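Local coordinates for protein alpha-toxin (Clostridium novyi, PDB 2VK9) that belongs to the large clostridial toxins, its catalytic domain pairing a GT-A type core with an N-terminal helical domain, at residues A12-Y23 / Y59-R68; I87-K98 / G361-L371. All coordinates share one frame; numbering follows the deposited sequence.

Contact 1 of 2, residues A12-Y23 / Y59-R68; sequences ASIPLKRKEPEY and YQTKYPSSGR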
loop_
_atom_site.group_PDB
_atom_site.type_symbol
_atom_site.label_atom_id
_atom_site.label_comp_id
_atom_site.label_asym_id
_atom_site.label_seq_id
_atom_site.Cartn_x
_atom_site.Cartn_y
_atom_site.Cartn_z
ATOM N N ALA A 12 -21.640 -35.616 7.561
ATOM C CA ALA A 12 -20.266 -36.017 7.812
ATOM C C ALA A 12 -20.149 -37.443 8.366
ATOM O O ALA A 12 -19.093 -37.839 8.870
ATOM C CB ALA A 12 -19.615 -35.034 8.763
ATOM N N SER A 13 -21.222 -38.219 8.269
ATOM C CA SER A 13 -21.194 -39.574 8.776
ATOM C C SER A 13 -20.722 -40.574 7.726
ATOM O O SER A 13 -21.135 -40.513 6.582
ATOM C CB SER A 13 -22.564 -39.970 9.327
ATOM O OG SER A 13 -23.383 -40.484 8.307
ATOM N N ILE A 14 -19.834 -41.474 8.132
ATOM C CA ILE A 14 -19.435 -42.619 7.330
ATOM C C ILE A 14 -20.011 -43.856 8.008
ATOM O O ILE A 14 -19.789 -44.049 9.198
ATOM C CB ILE A 14 -17.892 -42.744 7.255
ATOM C CG1 ILE A 14 -17.258 -41.509 6.588
ATOM C CG2 ILE A 14 -17.471 -44.051 6.571
ATOM C CD1 ILE A 14 -17.711 -41.222 5.165
ATOM N N PRO A 15 -20.760 -44.690 7.259
ATOM C CA PRO A 15 -21.456 -45.870 7.799
ATOM C C PRO A 15 -20.577 -46.746 8.681
ATOM O O PRO A 15 -19.501 -47.164 8.265
ATOM C CB PRO A 15 -21.864 -46.647 6.547
ATOM C CG PRO A 15 -21.938 -45.647 5.481
ATOM C CD PRO A 15 -20.988 -44.536 5.810
ATOM N N LEU A 16 -21.005 -46.972 9.903
ATOM C CA LEU A 16 -20.338 -47.815 10.889
ATOM C C LEU A 16 -18.957 -47.271 11.237
ATOM O O LEU A 16 -18.080 -48.081 11.701
ATOM C CB LEU A 16 -20.224 -49.252 10.376
ATOM C CG LEU A 16 -21.541 -50.003 10.164
ATOM C CD1 LEU A 16 -21.287 -51.361 9.528
ATOM C CD2 LEU A 16 -22.292 -50.152 11.478
ATOM N N LYS A 17 -18.707 -46.002 11.115
ATOM C CA LYS A 17 -17.455 -45.395 11.561
ATOM C C LYS A 17 -17.662 -44.669 12.883
ATOM O O LYS A 17 -18.515 -43.782 12.983
ATOM C CB LYS A 17 -16.880 -44.448 10.504
ATOM C CG LYS A 17 -15.822 -43.530 11.030
ATOM C CD LYS A 17 -14.966 -42.945 9.931
ATOM C CE LYS A 17 -13.728 -42.314 10.545
ATOM N NZ LYS A 17 -12.603 -42.178 9.607
ATOM N N ARG A 18 -16.879 -45.066 13.889
ATOM C CA ARG A 18 -16.915 -44.465 15.226
ATOM C C ARG A 18 -16.547 -42.998 15.166
ATOM O O ARG A 18 -15.748 -42.590 14.323
ATOM C CB ARG A 18 -15.957 -45.190 16.171
ATOM C CG ARG A 18 -16.400 -46.605 16.543
ATOM C CD ARG A 18 -15.375 -47.304 17.451
ATOM N NE ARG A 18 -15.460 -46.854 18.849
ATOM C CZ ARG A 18 -16.378 -47.270 19.730
ATOM N NH1 ARG A 18 -17.312 -48.150 19.378
ATOM N NH2 ARG A 18 -16.369 -46.799 20.972
ATOM N N LYS A 19 -17.153 -42.204 16.042
ATOM C CA LYS A 19 -16.833 -40.785 16.134
ATOM C C LYS A 19 -15.499 -40.635 16.856
ATOM O O LYS A 19 -15.303 -41.204 17.925
ATOM C CB LYS A 19 -17.930 -40.026 16.890
ATOM C CG LYS A 19 -19.272 -39.864 16.161
ATOM C CD LYS A 19 -20.378 -39.568 17.183
ATOM C CE LYS A 19 -21.691 -39.201 16.529
ATOM N NZ LYS A 19 -22.309 -40.293 15.703
ATOM N N GLU A 20 -14.577 -39.884 16.265
ATOM C CA GLU A 20 -13.313 -39.596 16.919
ATOM C C GLU A 20 -13.515 -38.494 17.975
ATOM O O GLU A 20 -14.431 -37.672 17.848
ATOM C CB GLU A 20 -12.254 -39.192 15.895
ATOM C CG GLU A 20 -12.058 -40.173 14.732
ATOM C CD GLU A 20 -12.891 -39.826 13.485
ATOM O OE1 GLU A 20 -12.364 -39.966 12.356
ATOM O OE2 GLU A 20 -14.065 -39.405 13.623
ATOM N N PRO A 21 -12.697 -38.501 19.051
ATOM C CA PRO A 21 -12.769 -37.410 20.026
ATOM C C PRO A 21 -12.667 -36.008 19.411
ATOM O O PRO A 21 -13.463 -35.137 19.767
ATOM C CB PRO A 21 -11.599 -37.690 20.981
ATOM C CG PRO A 21 -10.822 -38.783 20.374
ATOM C CD PRO A 21 -11.725 -39.528 19.463
ATOM N N GLU A 22 -11.730 -35.793 18.488
ATOM C CA GLU A 22 -11.605 -34.479 17.829
ATOM C C GLU A 22 -12.751 -34.119 16.864
ATOM O O GLU A 22 -12.931 -32.950 16.520
ATOM C CB GLU A 22 -10.223 -34.265 17.181
ATOM C CG GLU A 22 -9.570 -35.492 16.588
ATOM C CD GLU A 22 -8.928 -36.402 17.632
ATOM O OE1 GLU A 22 -8.140 -35.922 18.477
ATOM O OE2 GLU A 22 -9.206 -37.617 17.596
ATOM N N TYR A 23 -13.519 -35.123 16.442
ATOM C CA TYR A 23 -14.762 -34.908 15.702
ATOM C C TYR A 23 -15.848 -34.452 16.662
ATOM O O TYR A 23 -16.580 -33.512 16.364
ATOM C CB TYR A 23 -15.178 -36.187 14.962
ATOM C CG TYR A 23 -16.490 -36.134 14.175
ATOM C CD1 TYR A 23 -16.887 -34.984 13.484
ATOM C CD2 TYR A 23 -17.318 -37.261 14.097
ATOM C CE1 TYR A 23 -18.078 -34.955 12.763
ATOM C CE2 TYR A 23 -18.506 -37.239 13.374
ATOM C CZ TYR A 23 -18.874 -36.086 12.708
ATOM O OH TYR A 23 -20.044 -36.063 11.991
ATOM N N TYR A 59 -8.794 -31.823 13.005
ATOM C CA TYR A 59 -9.341 -33.084 12.535
ATOM C C TYR A 59 -8.684 -33.492 11.224
ATOM O O TYR A 59 -8.141 -34.588 11.120
ATOM C CB TYR A 59 -10.862 -33.030 12.365
ATOM C CG TYR A 59 -11.412 -34.361 11.898
ATOM C CD1 TYR A 59 -11.865 -35.307 12.814
ATOM C CD2 TYR A 59 -11.436 -34.692 10.538
ATOM C CE1 TYR A 59 -12.349 -36.525 12.391
ATOM C CE2 TYR A 59 -11.913 -35.906 10.111
ATOM C CZ TYR A 59 -12.367 -36.821 11.039
ATOM O OH TYR A 59 -12.839 -38.040 10.620
ATOM N N GLN A 60 -8.728 -32.598 10.240
ATOM C CA GLN A 60 -8.179 -32.857 8.913
ATOM C C GLN A 60 -6.678 -33.121 8.938
ATOM O O GLN A 60 -6.115 -33.726 8.019
ATOM C CB GLN A 60 -8.463 -31.678 8.000
ATOM C CG GLN A 60 -9.914 -31.500 7.688
ATOM C CD GLN A 60 -10.149 -30.446 6.641
ATOM O OE1 GLN A 60 -9.479 -29.408 6.613
ATOM N NE2 GLN A 60 -11.117 -30.697 5.769
ATOM N N THR A 61 -6.025 -32.655 9.989
ATOM C CA THR A 61 -4.608 -32.880 10.127
ATOM C C THR A 61 -4.351 -34.259 10.714
ATOM O O THR A 61 -3.524 -35.009 10.194
ATOM C CB THR A 61 -3.964 -31.753 10.934
ATOM O OG1 THR A 61 -3.857 -30.605 10.082
ATOM C CG2 THR A 61 -2.572 -32.152 11.457
ATOM N N LYS A 62 -5.071 -34.594 11.784
ATOM C CA LYS A 62 -4.914 -35.889 12.423
ATOM C C LYS A 62 -5.347 -37.038 11.511
ATOM O O LYS A 62 -4.724 -38.095 11.506
ATOM C CB LYS A 62 -5.664 -35.949 13.748
ATOM C CG LYS A 62 -5.421 -37.243 14.481
ATOM C CD LYS A 62 -5.554 -37.106 15.967
ATOM C CE LYS A 62 -4.938 -38.328 16.633
ATOM N NZ LYS A 62 -5.324 -38.409 18.069
ATOM N N TYR A 63 -6.400 -36.821 10.730
ATOM C CA TYR A 63 -6.876 -37.831 9.789
ATOM C C TYR A 63 -6.908 -37.289 8.367
ATOM O O TYR A 63 -7.991 -36.982 7.854
ATOM C CB TYR A 63 -8.265 -38.311 10.194
ATOM C CG TYR A 63 -8.370 -38.572 11.663
ATOM C CD1 TYR A 63 -9.030 -37.679 12.502
ATOM C CD2 TYR A 63 -7.780 -39.696 12.226
ATOM C CE1 TYR A 63 -9.120 -37.916 13.868
ATOM C CE2 TYR A 63 -7.855 -39.943 13.588
ATOM C CZ TYR A 63 -8.527 -39.055 14.402
ATOM O OH TYR A 63 -8.596 -39.303 15.745
ATOM N N PRO A 64 -5.728 -37.168 7.719
ATOM C CA PRO A 64 -5.670 -36.640 6.356
ATOM C C PRO A 64 -6.531 -37.429 5.378
ATOM O O PRO A 64 -7.047 -36.874 4.407
ATOM C CB PRO A 64 -4.191 -36.785 5.977
ATOM C CG PRO A 64 -3.613 -37.704 6.984
ATOM C CD PRO A 64 -4.388 -37.510 8.224
ATOM N N SER A 65 -6.698 -38.715 5.639
ATOM C CA SER A 65 -7.402 -39.567 4.688
ATOM C C SER A 65 -8.864 -39.869 5.073
ATOM O O SER A 65 -9.503 -40.706 4.446
ATOM C CB SER A 65 -6.600 -40.855 4.437
ATOM O OG SER A 65 -6.385 -41.566 5.650
ATOM N N SER A 66 -9.386 -39.169 6.080
ATOM C CA SER A 66 -10.729 -39.436 6.599
ATOM C C SER A 66 -11.802 -39.143 5.584
ATOM O O SER A 66 -11.667 -38.245 4.764
ATOM C CB SER A 66 -11.014 -38.622 7.850
ATOM O OG SER A 66 -12.371 -38.767 8.230
ATOM N N GLY A 67 -12.883 -39.902 5.660
ATOM C CA GLY A 67 -13.986 -39.751 4.738
ATOM C C GLY A 67 -14.855 -38.586 5.110
ATOM O O GLY A 67 -15.695 -38.181 4.319
ATOM N N ARG A 68 -14.647 -38.053 6.315
ATOM C CA ARG A 68 -15.417 -36.914 6.842
ATOM C C ARG A 68 -14.916 -35.572 6.314
ATOM O O ARG A 68 -15.613 -34.569 6.427
ATOM C CB ARG A 68 -15.382 -36.886 8.377
ATOM C CG ARG A 68 -15.768 -38.190 9.043
ATOM C CD ARG A 68 -16.173 -38.033 10.500
ATOM N NE ARG A 68 -17.219 -39.010 10.819
ATOM C CZ ARG A 68 -17.082 -40.048 11.640
ATOM N NH1 ARG A 68 -15.945 -40.271 12.277
ATOM N NH2 ARG A 68 -18.101 -40.865 11.837
#
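An arginine-centred salt-bridge network joins 12-23 to 59-68 at one end of the N-terminal helices, with the Arg68 guanidinium between Lys17 and Tyr23. The Lys17 CD methylene lies over one face of the guanidinium. Tyr23 CE2 lies over the opposite face, the ring and guanidinium planes being 18° apart. Arg68 CD sits over the centre of the Tyr23 ring, 3.8 Å from its centroid, a CH-pi contact. Three backbone carbonyls accept round the guanidinium edge. Arg68 NE donates to Ala12 O at 2.9 Å. Arg68 NH2 donates to Lys17 O at 3.2 Å, and Arg68 NH1 to Arg18 O at 3.1 Å. These fix the group's rotation. Glu20 OE2 forms a salt bridge to Arg68 NH1, modelled doubtfully short, and Glu20 OE1 pairs with Lys17 NZ. Glu20 OE1 also accepts from Tyr59 OH at 2.6 Å, from above the carboxylate plane. Tyr59 OH in turn accepts from Ser66 OG, which caps Arg68 N. Just past helix 42-62, Tyr63 OH donates to Glu22 OE2 at 2.6 Å. Ala12 touches Ala71 of helix 69-90. Arg68 thus gathers carbonyls from a loop folded back through the type II turn Ile14-Lys17, within a Lys17-Glu20-Arg68 salt-bridge network joining helix-end loops.

Contact 2 of 2, residues I87-K98 / G361-L371; sequences IKNSRTSTIASK and GDIKISQLEIL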
loop_
_atom_site.group_PDB
_atom_site.type_symbol
_atom_site.label_atom_id
_atom_site.label_comp_id
_atom_site.label_asym_id
_atom_site.label_seq_id
_atom_site.Cartn_x
_atom_site.Cartn_y
_atom_site.Cartn_z
ATOM N N ILE A 87 -20.140 -9.544 9.431
ATOM C CA ILE A 87 -19.546 -8.303 8.978
ATOM C C ILE A 87 -20.643 -7.344 8.543
ATOM O O ILE A 87 -20.661 -6.198 8.976
ATOM C CB ILE A 87 -18.549 -8.548 7.833
ATOM C CG1 ILE A 87 -17.266 -9.161 8.383
ATOM C CG2 ILE A 87 -18.221 -7.265 7.096
ATOM C CD1 ILE A 87 -16.378 -9.753 7.308
ATOM N N LYS A 88 -21.573 -7.828 7.722
ATOM C CA LYS A 88 -22.632 -6.987 7.167
ATOM C C LYS A 88 -23.556 -6.356 8.196
ATOM O O LYS A 88 -23.998 -5.219 8.008
ATOM C CB LYS A 88 -23.453 -7.742 6.122
ATOM C CG LYS A 88 -22.773 -7.767 4.775
ATOM C CD LYS A 88 -23.546 -8.580 3.748
ATOM C CE LYS A 88 -22.676 -8.827 2.501
ATOM N NZ LYS A 88 -23.314 -9.786 1.539
ATOM N N ASN A 89 -23.855 -7.066 9.278
ATOM C CA ASN A 89 -24.781 -6.506 10.257
ATOM C C ASN A 89 -24.095 -5.956 11.504
ATOM O O ASN A 89 -24.748 -5.498 12.435
ATOM C CB ASN A 89 -25.940 -7.475 10.566
ATOM C CG ASN A 89 -25.617 -8.438 11.685
ATOM O OD1 ASN A 89 -24.767 -9.317 11.542
ATOM N ND2 ASN A 89 -26.308 -8.285 12.810
ATOM N N SER A 90 -22.770 -5.987 11.501
ATOM C CA SER A 90 -21.996 -5.318 12.535
ATOM C C SER A 90 -21.518 -3.980 12.007
ATOM O O SER A 90 -20.919 -3.195 12.737
ATOM C CB SER A 90 -20.805 -6.167 12.990
ATOM O OG SER A 90 -19.940 -6.451 11.906
ATOM N N ARG A 91 -21.764 -3.726 10.727
ATOM C CA ARG A 91 -21.587 -2.381 10.212
ATOM C C ARG A 91 -22.918 -1.633 10.245
ATOM O O ARG A 91 -23.172 -0.718 9.465
ATOM C CB ARG A 91 -20.908 -2.352 8.838
ATOM C CG ARG A 91 -21.536 -3.147 7.732
ATOM C CD ARG A 91 -20.800 -2.831 6.445
ATOM N NE ARG A 91 -20.533 -4.015 5.630
ATOM C CZ ARG A 91 -19.602 -4.073 4.676
ATOM N NH1 ARG A 91 -18.845 -3.012 4.416
ATOM N NH2 ARG A 91 -19.421 -5.188 3.982
ATOM N N THR A 92 -23.766 -2.026 11.182
ATOM C CA THR A 92 -25.003 -1.322 11.385
ATOM C C THR A 92 -24.834 -0.393 12.592
ATOM O O THR A 92 -24.289 -0.790 13.636
ATOM C CB THR A 92 -26.199 -2.304 11.462
ATOM O OG1 THR A 92 -27.188 -1.901 10.509
ATOM C CG2 THR A 92 -26.817 -2.380 12.867
ATOM N N SER A 93 -25.246 0.860 12.420
ATOM C CA SER A 93 -25.038 1.892 13.439
ATOM C C SER A 93 -23.601 1.946 14.018
ATOM O O SER A 93 -23.404 2.011 15.233
ATOM C CB SER A 93 -26.091 1.767 14.552
ATOM O OG SER A 93 -25.763 0.718 15.453
ATOM N N THR A 94 -22.604 1.895 13.142
ATOM C CA THR A 94 -21.212 2.160 13.515
ATOM C C THR A 94 -20.529 2.790 12.317
ATOM O O THR A 94 -20.628 2.283 11.196
ATOM C CB THR A 94 -20.414 0.890 13.946
ATOM O OG1 THR A 94 -20.198 0.023 12.825
ATOM C CG2 THR A 94 -21.126 0.119 15.058
ATOM N N ILE A 95 -19.843 3.900 12.557
ATOM C CA ILE A 95 -19.194 4.652 11.487
ATOM C C ILE A 95 -17.707 4.908 11.755
ATOM O O ILE A 95 -17.245 4.841 12.902
ATOM C CB ILE A 95 -19.934 5.981 11.216
ATOM C CG1 ILE A 95 -19.893 6.879 12.450
ATOM C CG2 ILE A 95 -21.373 5.705 10.782
ATOM C CD1 ILE A 95 -20.215 8.302 12.161
ATOM N N ALA A 96 -16.965 5.181 10.687
ATOM C CA ALA A 96 -15.548 5.491 10.788
ATOM C C ALA A 96 -15.362 6.858 11.399
ATOM O O ALA A 96 -16.154 7.762 11.144
ATOM C CB ALA A 96 -14.926 5.454 9.433
ATOM N N SER A 97 -14.323 7.008 12.214
ATOM C CA SER A 97 -13.971 8.314 12.774
ATOM C C SER A 97 -13.873 9.347 11.659
ATOM O O SER A 97 -13.449 9.026 10.549
ATOM C CB SER A 97 -12.643 8.254 13.531
ATOM O OG SER A 97 -12.698 7.323 14.594
ATOM N N LYS A 98 -14.266 10.583 11.950
ATOM C CA LYS A 98 -14.222 11.636 10.945
ATOM C C LYS A 98 -12.873 12.336 10.913
ATOM O O LYS A 98 -12.734 13.527 11.192
ATOM C CB LYS A 98 -15.402 12.580 11.091
ATOM C CG LYS A 98 -16.655 11.884 10.615
ATOM C CD LYS A 98 -17.826 12.776 10.539
ATOM C CE LYS A 98 -19.016 11.989 10.086
ATOM N NZ LYS A 98 -20.105 12.926 9.684
ATOM N N GLY A 361 -19.305 11.831 3.886
ATOM C CA GLY A 361 -20.397 11.556 4.807
ATOM C C GLY A 361 -20.032 10.608 5.931
ATOM O O GLY A 361 -18.871 10.533 6.355
ATOM N N ASP A 362 -21.041 9.888 6.411
ATOM C CA ASP A 362 -20.873 8.871 7.442
ATOM C C ASP A 362 -20.622 7.565 6.739
ATOM O O ASP A 362 -21.439 7.144 5.920
ATOM C CB ASP A 362 -22.147 8.748 8.275
ATOM C CG ASP A 362 -22.636 10.089 8.798
ATOM O OD1 ASP A 362 -21.780 10.904 9.220
ATOM O OD2 ASP A 362 -23.872 10.330 8.784
ATOM N N ILE A 363 -19.497 6.928 7.044
ATOM C CA ILE A 363 -19.148 5.656 6.413
ATOM C C ILE A 363 -19.369 4.499 7.387
ATOM O O ILE A 363 -18.614 4.351 8.345
ATOM C CB ILE A 363 -17.675 5.659 5.931
ATOM C CG1 ILE A 363 -17.417 6.858 5.005
ATOM C CG2 ILE A 363 -17.318 4.326 5.263
ATOM C CD1 ILE A 363 -15.950 7.230 4.845
ATOM N N LYS A 364 -20.397 3.683 7.143
ATOM C CA LYS A 364 -20.621 2.479 7.962
ATOM C C LYS A 364 -19.449 1.501 7.832
ATOM O O LYS A 364 -19.030 1.172 6.732
ATOM C CB LYS A 364 -21.921 1.746 7.592
ATOM C CG LYS A 364 -23.142 2.589 7.309
ATOM C CD LYS A 364 -23.791 3.140 8.552
ATOM C CE LYS A 364 -25.070 3.917 8.170
ATOM N NZ LYS A 364 -25.449 4.981 9.172
ATOM N N ILE A 365 -18.920 1.034 8.948
ATOM C CA ILE A 365 -17.798 0.112 8.890
ATOM C C ILE A 365 -17.808 -0.861 10.062
ATOM O O ILE A 365 -17.986 -0.462 11.215
ATOM C CB ILE A 365 -16.434 0.841 8.784
ATOM C CG1 ILE A 365 -15.307 -0.173 8.607
ATOM C CG2 ILE A 365 -16.175 1.691 10.000
ATOM C CD1 ILE A 365 -14.049 0.393 7.986
ATOM N N SER A 366 -17.621 -2.139 9.754
ATOM C CA SER A 366 -17.566 -3.168 10.776
ATOM C C SER A 366 -16.217 -3.105 11.491
ATOM O O SER A 366 -15.195 -2.848 10.856
ATOM C CB SER A 366 -17.771 -4.545 10.143
ATOM O OG SER A 366 -17.753 -5.555 11.135
ATOM N N GLN A 367 -16.216 -3.339 12.802
ATOM C CA GLN A 367 -14.970 -3.369 13.574
ATOM C C GLN A 367 -14.037 -4.526 13.182
ATOM O O GLN A 367 -12.906 -4.607 13.660
ATOM C CB GLN A 367 -15.254 -3.411 15.074
ATOM C CG GLN A 367 -15.849 -4.716 15.553
ATOM C CD GLN A 367 -15.823 -4.855 17.071
ATOM O OE1 GLN A 367 -14.855 -4.439 17.749
ATOM N NE2 GLN A 367 -16.890 -5.451 17.621
ATOM N N LEU A 368 -14.520 -5.413 12.316
ATOM C CA LEU A 368 -13.752 -6.557 11.849
ATOM C C LEU A 368 -12.977 -6.247 10.569
ATOM O O LEU A 368 -11.954 -6.878 10.304
ATOM C CB LEU A 368 -14.682 -7.746 11.601
ATOM C CG LEU A 368 -15.439 -8.400 12.772
ATOM C CD1 LEU A 368 -16.485 -9.365 12.239
ATOM C CD2 LEU A 368 -14.498 -9.104 13.747
ATOM N N GLU A 369 -13.462 -5.278 9.790
ATOM C CA GLU A 369 -12.945 -5.002 8.444
ATOM C C GLU A 369 -12.113 -3.709 8.359
ATOM O O GLU A 369 -12.085 -2.903 9.285
ATOM C CB GLU A 369 -14.110 -4.967 7.423
ATOM C CG GLU A 369 -15.087 -3.765 7.586
ATOM C CD GLU A 369 -16.376 -3.821 6.707
ATOM O OE1 GLU A 369 -16.448 -4.618 5.730
ATOM O OE2 GLU A 369 -17.326 -3.044 7.002
ATOM N N ILE A 370 -11.398 -3.553 7.249
ATOM C CA ILE A 370 -10.937 -2.247 6.792
ATOM C C ILE A 370 -11.542 -2.138 5.413
ATOM O O ILE A 370 -11.900 -3.157 4.816
ATOM C CB ILE A 370 -9.387 -2.117 6.706
ATOM C CG1 ILE A 370 -8.793 -3.141 5.735
ATOM C CG2 ILE A 370 -8.739 -2.240 8.098
ATOM C CD1 ILE A 370 -7.300 -3.062 5.618
ATOM N N LEU A 371 -11.693 -0.923 4.903
ATOM C CA LEU A 371 -12.157 -0.780 3.535
ATOM C C LEU A 371 -11.030 -0.252 2.670
ATOM O O LEU A 371 -10.247 0.595 3.102
ATOM C CB LEU A 371 -13.406 0.085 3.464
ATOM C CG LEU A 371 -14.586 -0.492 4.260
ATOM C CD1 LEU A 371 -15.771 0.461 4.242
ATOM C CD2 LEU A 371 -15.001 -1.888 3.783
HETATM O O HOH W 1 -18.777 -3.397 15.012
HETATM O O HOH W 2 -17.635 8.022 8.703
#
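Lys98 and Asp362 form a salt bridge, NZ to OD1 2.7 Å, with the oxygen met nearly along its C-O axis. The Lys98 chain is extended beyond CG and carries NZ across to the carboxylate. NZ has a second partner in Asp126. A second charged pair lies at the other end. Glu369 OE2 is 3.0 Å from Arg91 NH1, but it sits over one face of the guanidinium, so this is a pairing of charges with no N-H aimed at it. The two flat groups are turned 68° apart. Glu369 OE2 also accepts from Ser366 N at 2.9 Å, which holds the carboxylate against its own turn. Ser366 OG is hydrogen-bonded to Ser90 OG near the end of helix 69-90, though the modelled length is doubtfully short.

Between these ends the backbones meet in a single antiparallel beta bridge. Ile95 and Lys364 are its non-hydrogen-bonded pair. Ile365 N donates to Thr94 O at 3.1 Å, and Ala96 N to Ile363 O at 3.0 Å. Thr94 OG1 lies between its backbone N and carbonyl carbon (chi1 69°) and donates to Ile365 O at 2.8 Å. A water links Ala96 O to Ile363 N. Segment 361-371 runs into edge strand 371-376 of the mixed sheet of the GT-A type core, and 87-98 leads to strand 99-103 of the same sheet.

Side-chain packing continues from the bridge. Ala96 CB meets Ile365 CG2 at 4.0 Å, and Ala96, Ile363 and Ile365 all touch Ile390 of strand 382-391. Ile95 CG2 packs on Asp362 CB. Near the helix end, Ile87 CG1 touches Leu368 CD1 at 3.9 Å. The Ile87 CG2 methyl lies instead against a polar atom, Glu369 OE1. Leu368 also reaches Tyr46 of helix 42-62.

Contacts 1 and 2 do not touch. Their centres are 40 Å apart and their nearest atoms about 21 Å. Helix 69-90 joins them: it starts just after Arg68 of contact 1 and ends within the 87-98 segment of contact 2. Both segments of contact 1 precede both segments of contact 2 in the sequence. The first ties together parts of the N-terminal helical region, with its centre 42 Å from the centre of the chain. The second, 21 Å from that centre, joins the end of the helix and the following loop to the GT-A type core. Helix 42-62 also runs between the two regions.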